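Local coordinates for caspase Nc (Drosophila melanogaster, PDB 2FP3), which acts as an initiator caspase, a cysteine endopeptidase that feeds the activation cascade of the caspases responsible for executing apoptosis, at residues 270-273 / 274-278; 298-301 / 302-306. The protein carries 2 engineered substitutions. All coordinates share one frame; numbering follows the deposited sequence.

Contact 1: 270-273 / 274-278; sequences TDLE and DILKK
Asp271 opens helix 272-284 as its N-cap: OD1 accepts Asp274 N at 3.2 Å, three residues on. The approach is from above the carboxylate plane, with CG set between the backbone N and the carbonyl carbon (chi1 68°) to fold the group back over the first turn. The helical bonds follow, Ile275 N to Asp271 O and Leu276 N to Leu272 O. Glu273 O is shared: Lys277 N reaches it at 3.1 Å, and Lys277 NZ adds a weak bond at 3.0 Å because the lysine chain, otherwise extended, bends at its last torsion (chi4 63°).

On the buried side, Leu272 CD1 rests against Leu276 CG at 4.0 Å. The apolar side chains of Leu272, Ile275 and Leu276 face strand 233-237 and helix 251-266 in the caspase core, Leu276 touching Leu234 and Ile275 touching Val262. The methylene CG1 of Ile275 also lies 3.2 Å from the hydroxyl OG1 of Thr270. Tyr298 OH, on strand 297-301, probably hydrogen-bonds both Glu273 OE1 and Lys277 NZ.

The Asp271 and Asp274 carboxylates are turned 52° apart, with OD2 of Asp271 3.7 Å from OD1 of Asp274. This proximity probably raises the proton affinity of one of them, although the positive end of the helix dipole should partly offset it. Glu273 and Lys277 remain short of a salt bridge, OE1 to NZ being 4.3 Å; the tyrosine hydroxyl lies within bonding distance of both and probably links them.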
ATOM      1  N   THR A 270     -12.193   8.721   8.816  1.00 45.73           N
ATOM      2  CA  THR A 270     -10.918   9.402   8.921  1.00 43.62           C
ATOM      3  C   THR A 270      -9.973   9.281   7.729  1.00 41.18           C
ATOM      4  O   THR A 270      -9.881   8.239   7.092  1.00 41.81           O
ATOM      5  CB  THR A 270     -10.230   8.981  10.274  1.00 42.72           C
ATOM      6  OG1 THR A 270      -9.007   8.279  10.037  1.00 47.18           O
ATOM      7  CG2 THR A 270     -11.155   8.092  11.073  1.00 38.43           C
ATOM      8  N   ASP A 271      -9.291  10.383   7.432  1.00 39.05           N
ATOM      9  CA  ASP A 271      -8.356  10.461   6.321  1.00 38.84           C
ATOM     10  C   ASP A 271      -7.186   9.490   6.499  1.00 39.61           C
ATOM     11  O   ASP A 271      -6.869   9.093   7.622  1.00 39.93           O
ATOM     12  CB  ASP A 271      -7.868  11.911   6.168  1.00 38.70           C
ATOM     13  CG  ASP A 271      -6.999  12.379   7.330  1.00 41.63           C
ATOM     14  OD1 ASP A 271      -5.763  12.194   7.268  1.00 44.26           O
ATOM     15  OD2 ASP A 271      -7.548  12.930   8.307  1.00 41.73           O
ATOM     16  N   LEU A 272      -6.556   9.110   5.389  1.00 38.14           N
ATOM     17  CA  LEU A 272      -5.440   8.159   5.397  1.00 38.26           C
ATOM     18  C   LEU A 272      -4.296   8.451   6.361  1.00 38.01           C
ATOM     19  O   LEU A 272      -3.858   7.560   7.090  1.00 39.32           O
ATOM     20  CB  LEU A 272      -4.857   7.983   3.983  1.00 35.20           C
ATOM     21  CG  LEU A 272      -3.739   6.927   3.924  1.00 35.71           C
ATOM     22  CD1 LEU A 272      -4.255   5.626   4.491  1.00 30.39           C
ATOM     23  CD2 LEU A 272      -3.237   6.726   2.501  1.00 32.06           C
ATOM     24  N   GLU A 273      -3.798   9.681   6.369  1.00 37.31           N
ATOM     25  CA  GLU A 273      -2.693  10.002   7.257  1.00 37.65           C
ATOM     26  C   GLU A 273      -3.011   9.794   8.730  1.00 37.07           C
ATOM     27  O   GLU A 273      -2.122   9.422   9.507  1.00 35.22           O
ATOM     28  CB  GLU A 273      -2.180  11.417   7.004  1.00 36.26           C
ATOM     29  CG  GLU A 273      -1.346  11.489   5.745  1.00 38.94           C
ATOM     30  CD  GLU A 273      -0.578  12.783   5.615  1.00 41.78           C
ATOM     31  OE1 GLU A 273       0.414  12.967   6.348  1.00 43.92           O
ATOM     32  OE2 GLU A 273      -0.962  13.614   4.775  1.00 41.00           O
ATOM     33  N   ASP A 274      -4.268  10.012   9.112  1.00 35.21           N
ATOM     34  CA  ASP A 274      -4.670   9.789  10.501  1.00 34.28           C
ATOM     35  C   ASP A 274      -4.649   8.284  10.751  1.00 34.40           C
ATOM     36  O   ASP A 274      -4.185   7.807  11.789  1.00 35.39           O
ATOM     37  CB  ASP A 274      -6.079  10.330  10.747  1.00 34.00           C
ATOM     38  CG  ASP A 274      -6.079  11.742  11.284  1.00 32.09           C
ATOM     39  OD1 ASP A 274      -5.091  12.472  11.068  1.00 35.11           O
ATOM     40  OD2 ASP A 274      -7.078  12.128  11.919  1.00 36.70           O
ATOM     41  N   ILE A 275      -5.151   7.540   9.776  1.00 34.59           N
ATOM     42  CA  ILE A 275      -5.195   6.095   9.869  1.00 36.31           C
ATOM     43  C   ILE A 275      -3.790   5.504   9.980  1.00 36.99           C
ATOM     44  O   ILE A 275      -3.574   4.577  10.753  1.00 35.38           O
ATOM     45  CB  ILE A 275      -5.950   5.515   8.652  1.00 36.70           C
ATOM     46  CG1 ILE A 275      -7.457   5.745   8.851  1.00 40.78           C
ATOM     47  CG2 ILE A 275      -5.628   4.035   8.478  1.00 34.13           C
ATOM     48  CD1 ILE A 275      -8.321   5.393   7.645  1.00 42.30           C
ATOM     49  N   LEU A 276      -2.841   6.047   9.215  1.00 36.95           N
ATOM     50  CA  LEU A 276      -1.456   5.567   9.250  1.00 36.49           C
ATOM     51  C   LEU A 276      -0.837   5.849  10.613  1.00 38.32           C
ATOM     52  O   LEU A 276      -0.087   5.032  11.123  1.00 41.09           O
ATOM     53  CB  LEU A 276      -0.607   6.222   8.146  1.00 34.15           C
ATOM     54  CG  LEU A 276      -0.910   5.809   6.701  1.00 34.54           C
ATOM     55  CD1 LEU A 276      -0.051   6.594   5.738  1.00 34.04           C
ATOM     56  CD2 LEU A 276      -0.664   4.325   6.523  1.00 31.91           C
ATOM     57  N   LYS A 277      -1.131   7.004  11.201  1.00 40.01           N
ATOM     58  CA  LYS A 277      -0.596   7.304  12.525  1.00 39.36           C
ATOM     59  C   LYS A 277      -1.223   6.324  13.517  1.00 39.48           C
ATOM     60  O   LYS A 277      -0.532   5.807  14.391  1.00 38.00           O
ATOM     61  CB  LYS A 277      -0.916   8.732  12.956  1.00 37.16           C
ATOM     62  CG  LYS A 277      -0.133   9.818  12.229  1.00 37.31           C
ATOM     63  CD  LYS A 277      -0.666  11.178  12.660  1.00 38.91           C
ATOM     64  CE  LYS A 277      -0.354  12.273  11.668  1.00 39.58           C
ATOM     65  NZ  LYS A 277      -0.974  12.068  10.355  1.00 39.40           N
ATOM     66  N   LYS A 278      -2.522   6.063  13.365  1.00 41.79           N
ATOM     67  CA  LYS A 278      -3.225   5.118  14.238  1.00 45.37           C
ATOM     68  C   LYS A 278      -2.612   3.738  14.061  1.00 43.36           C
ATOM     69  O   LYS A 278      -2.399   3.014  15.024  1.00 44.22           O
ATOM     70  CB  LYS A 278      -4.713   5.037  13.888  1.00 51.21           C
ATOM     71  CG  LYS A 278      -5.664   5.272  15.060  1.00 61.66           C
ATOM     72  CD  LYS A 278      -5.491   4.251  16.173  1.00 67.88           C
ATOM     73  CE  LYS A 278      -6.348   4.620  17.381  1.00 72.30           C
ATOM     74  NZ  LYS A 278      -6.020   3.811  18.586  1.00 75.26           N
TER

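Contact 2: 298-301 / 302-306; sequences YDNL and GFNKK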
ATOM      1  N   TYR A 298       5.968   6.724   7.483  1.00 39.22           N
ATOM      2  CA  TYR A 298       5.665   7.014   6.083  1.00 36.06           C
ATOM      3  C   TYR A 298       6.224   8.365   5.672  1.00 35.95           C
ATOM      4  O   TYR A 298       6.420   9.238   6.515  1.00 35.89           O
ATOM      5  CB  TYR A 298       4.150   7.003   5.829  1.00 36.18           C
ATOM      6  CG  TYR A 298       3.380   8.109   6.535  1.00 34.37           C
ATOM      7  CD1 TYR A 298       2.884   7.933   7.832  1.00 30.59           C
ATOM      8  CD2 TYR A 298       3.110   9.318   5.888  1.00 31.92           C
ATOM      9  CE1 TYR A 298       2.126   8.926   8.457  1.00 29.03           C
ATOM     10  CE2 TYR A 298       2.364  10.316   6.507  1.00 32.27           C
ATOM     11  CZ  TYR A 298       1.870  10.116   7.786  1.00 30.70           C
ATOM     12  OH  TYR A 298       1.103  11.099   8.375  1.00 31.27           O
ATOM     13  N   ASP A 299       6.480   8.532   4.375  1.00 36.23           N
ATOM     14  CA  ASP A 299       6.987   9.801   3.862  1.00 35.48           C
ATOM     15  C   ASP A 299       5.905  10.511   3.069  1.00 36.14           C
ATOM     16  O   ASP A 299       5.256   9.914   2.200  1.00 34.86           O
ATOM     17  CB  ASP A 299       8.183   9.611   2.930  1.00 36.90           C
ATOM     18  CG  ASP A 299       9.246   8.722   3.507  1.00 38.36           C
ATOM     19  OD1 ASP A 299       9.490   8.777   4.732  1.00 41.27           O
ATOM     20  OD2 ASP A 299       9.846   7.974   2.717  1.00 41.07           O
ATOM     21  N   ASN A 300       5.720  11.793   3.366  1.00 34.45           N
ATOM     22  CA  ASN A 300       4.735  12.601   2.670  1.00 34.58           C
ATOM     23  C   ASN A 300       5.486  13.361   1.576  1.00 36.29           C
ATOM     24  O   ASN A 300       6.239  14.293   1.869  1.00 36.70           O
ATOM     25  CB  ASN A 300       4.079  13.585   3.638  1.00 33.36           C
ATOM     26  CG  ASN A 300       2.883  14.273   3.032  1.00 31.09           C
ATOM     27  OD1 ASN A 300       2.933  14.703   1.885  1.00 34.93           O
ATOM     28  ND2 ASN A 300       1.798  14.387   3.799  1.00 31.46           N
ATOM     29  N   LEU A 301       5.302  12.945   0.323  1.00 36.01           N
ATOM     30  CA  LEU A 301       5.966  13.599  -0.799  1.00 36.45           C
ATOM     31  C   LEU A 301       4.954  14.481  -1.514  1.00 36.63           C
ATOM     32  O   LEU A 301       4.332  14.079  -2.500  1.00 36.84           O
ATOM     33  CB  LEU A 301       6.525  12.559  -1.769  1.00 35.81           C
ATOM     34  CG  LEU A 301       7.366  11.425  -1.176  1.00 37.09           C
ATOM     35  CD1 LEU A 301       7.865  10.511  -2.296  1.00 34.59           C
ATOM     36  CD2 LEU A 301       8.541  12.006  -0.415  1.00 36.79           C
ATOM     37  N   GLY A 302       4.787  15.696  -1.015  1.00 37.33           N
ATOM     38  CA  GLY A 302       3.828  16.587  -1.619  1.00 37.17           C
ATOM     39  C   GLY A 302       2.412  16.022  -1.585  1.00 38.02           C
ATOM     40  O   GLY A 302       1.599  16.386  -2.421  1.00 40.08           O
ATOM     41  N   PHE A 303       2.117  15.118  -0.654  1.00 36.63           N
ATOM     42  CA  PHE A 303       0.764  14.556  -0.521  1.00 36.87           C
ATOM     43  C   PHE A 303       0.071  15.618   0.345  1.00 37.37           C
ATOM     44  O   PHE A 303      -0.110  15.442   1.548  1.00 41.26           O
ATOM     45  CB  PHE A 303       0.835  13.208   0.205  1.00 33.24           C
ATOM     46  CG  PHE A 303      -0.474  12.439   0.243  1.00 33.52           C
ATOM     47  CD1 PHE A 303      -1.370  12.598   1.302  1.00 32.00           C
ATOM     48  CD2 PHE A 303      -0.775  11.498  -0.749  1.00 30.56           C
ATOM     49  CE1 PHE A 303      -2.537  11.823   1.379  1.00 31.25           C
ATOM     50  CE2 PHE A 303      -1.938  10.720  -0.680  1.00 27.49           C
ATOM     51  CZ  PHE A 303      -2.817  10.881   0.382  1.00 30.01           C
ATOM     52  N   ASN A 304      -0.335  16.713  -0.283  1.00 38.22           N
ATOM     53  CA  ASN A 304      -0.887  17.830   0.458  1.00 37.23           C
ATOM     54  C   ASN A 304      -2.384  18.005   0.677  1.00 34.66           C
ATOM     55  O   ASN A 304      -2.814  19.034   1.191  1.00 34.92           O
ATOM     56  CB  ASN A 304      -0.271  19.109  -0.114  1.00 38.12           C
ATOM     57  CG  ASN A 304       1.259  19.055  -0.111  1.00 42.30           C
ATOM     58  OD1 ASN A 304       1.869  18.527   0.826  1.00 45.94           O
ATOM     59  ND2 ASN A 304       1.879  19.601  -1.145  1.00 43.93           N
ATOM     60  N   LYS A 305      -3.174  16.999   0.332  1.00 33.64           N
ATOM     61  CA  LYS A 305      -4.615  17.067   0.537  1.00 36.41           C
ATOM     62  C   LYS A 305      -5.033  15.868   1.381  1.00 35.82           C
ATOM     63  O   LYS A 305      -4.302  14.887   1.468  1.00 34.20           O
ATOM     64  CB  LYS A 305      -5.362  17.016  -0.801  1.00 38.08           C
ATOM     65  CG  LYS A 305      -5.106  18.193  -1.729  1.00 43.90           C
ATOM     66  CD  LYS A 305      -5.819  17.967  -3.050  1.00 48.59           C
ATOM     67  CE  LYS A 305      -5.602  19.103  -4.026  1.00 50.06           C
ATOM     68  NZ  LYS A 305      -6.411  18.865  -5.256  1.00 53.81           N
ATOM     69  N   LYS A 306      -6.207  15.941   2.000  1.00 33.57           N
ATOM     70  CA  LYS A 306      -6.684  14.828   2.804  1.00 34.93           C
ATOM     71  C   LYS A 306      -7.183  13.724   1.878  1.00 36.08           C
ATOM     72  O   LYS A 306      -7.688  13.994   0.776  1.00 36.15           O
ATOM     73  CB  LYS A 306      -7.830  15.271   3.717  1.00 36.10           C
ATOM     74  CG  LYS A 306      -7.497  16.415   4.673  1.00 36.36           C
ATOM     75  CD  LYS A 306      -6.619  15.987   5.840  1.00 37.19           C
ATOM     76  CE  LYS A 306      -6.277  17.206   6.699  1.00 42.02           C
ATOM     77  NZ  LYS A 306      -5.433  16.895   7.883  1.00 39.80           N
TER
HETATM   78  O   HOH W   1       3.834  17.509   1.920  1.00 48.40           O
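The side-chain amide of Asn300 meets Phe303 across a tight reversal of the chain, its plane turned 74° from the phenyl ring and the two side chains crossing at about a right angle. Both ends of the amide are used on the backbone of this one residue. OD1 accepts Phe303 N at 2.7 Å, the donor close to the plane of the side-chain carbonyl, while ND2 donates to Phe303 O at 3.1 Å. That carbonyl oxygen lies almost in the amide plane of Asn300, although the nitrogen approaches it at a tilt of 33° from the backbone carbonyl plane. Bonds to the N-H and the C=O of Phe303, which belong to the two peptide groups flanking its CA, together fix the rotation of the amide, and they bring OD1 to 3.1 Å from Phe303 CB.

Asn300 belongs to strand 297-301, the strand that pairs antiparallel with 233-237 in the central sheet of the caspase fold, and its amide spans the turn by which the chain leaves that strand. Gly302 takes a positive phi here, which glycine accommodates readily, and Phe303 is the centre of an inverse gamma turn, with Asn304 N making a weak bond back to Gly302 O.

With CG anti to the backbone N (chi1 -172°), the Phe303 ring is carried off from the amide toward the fold, where it packs on Leu234 and meets the ring of Tyr53. Asn304 comes back on the solvent side through a water that donates to Asn300 OD1 at 2.9 Å and to Asn304 OD1, giving Asn300 OD1 a second donor. Asn300 ND2 has a further, weak bond to Glu273 OE1 of helix 272-284.

In the fold
Along the chain, contact 1 comes first and closes the opening turn of helix 272-284, just after helix 251-266. The chain runs on through that helix and a connection to strand 297-301, where contact 2 closes the turn that leads out of the strand. The two are in series, neither nested nor crossed, with centres about 12 Å apart. In space they touch: Leu276 CD1 packs 3.8 Å from Tyr298 CG, and Glu273 OE2 lies 3.6 Å from Phe303 CD1. Helix 272-284 is thereby joined to the strand and its exit loop, while strand 233-237 is touched by residues of both. Beyond the turn, Lys306 touches Asp271, and its backbone hydrogen-bonds with Gly51 and Tyr53.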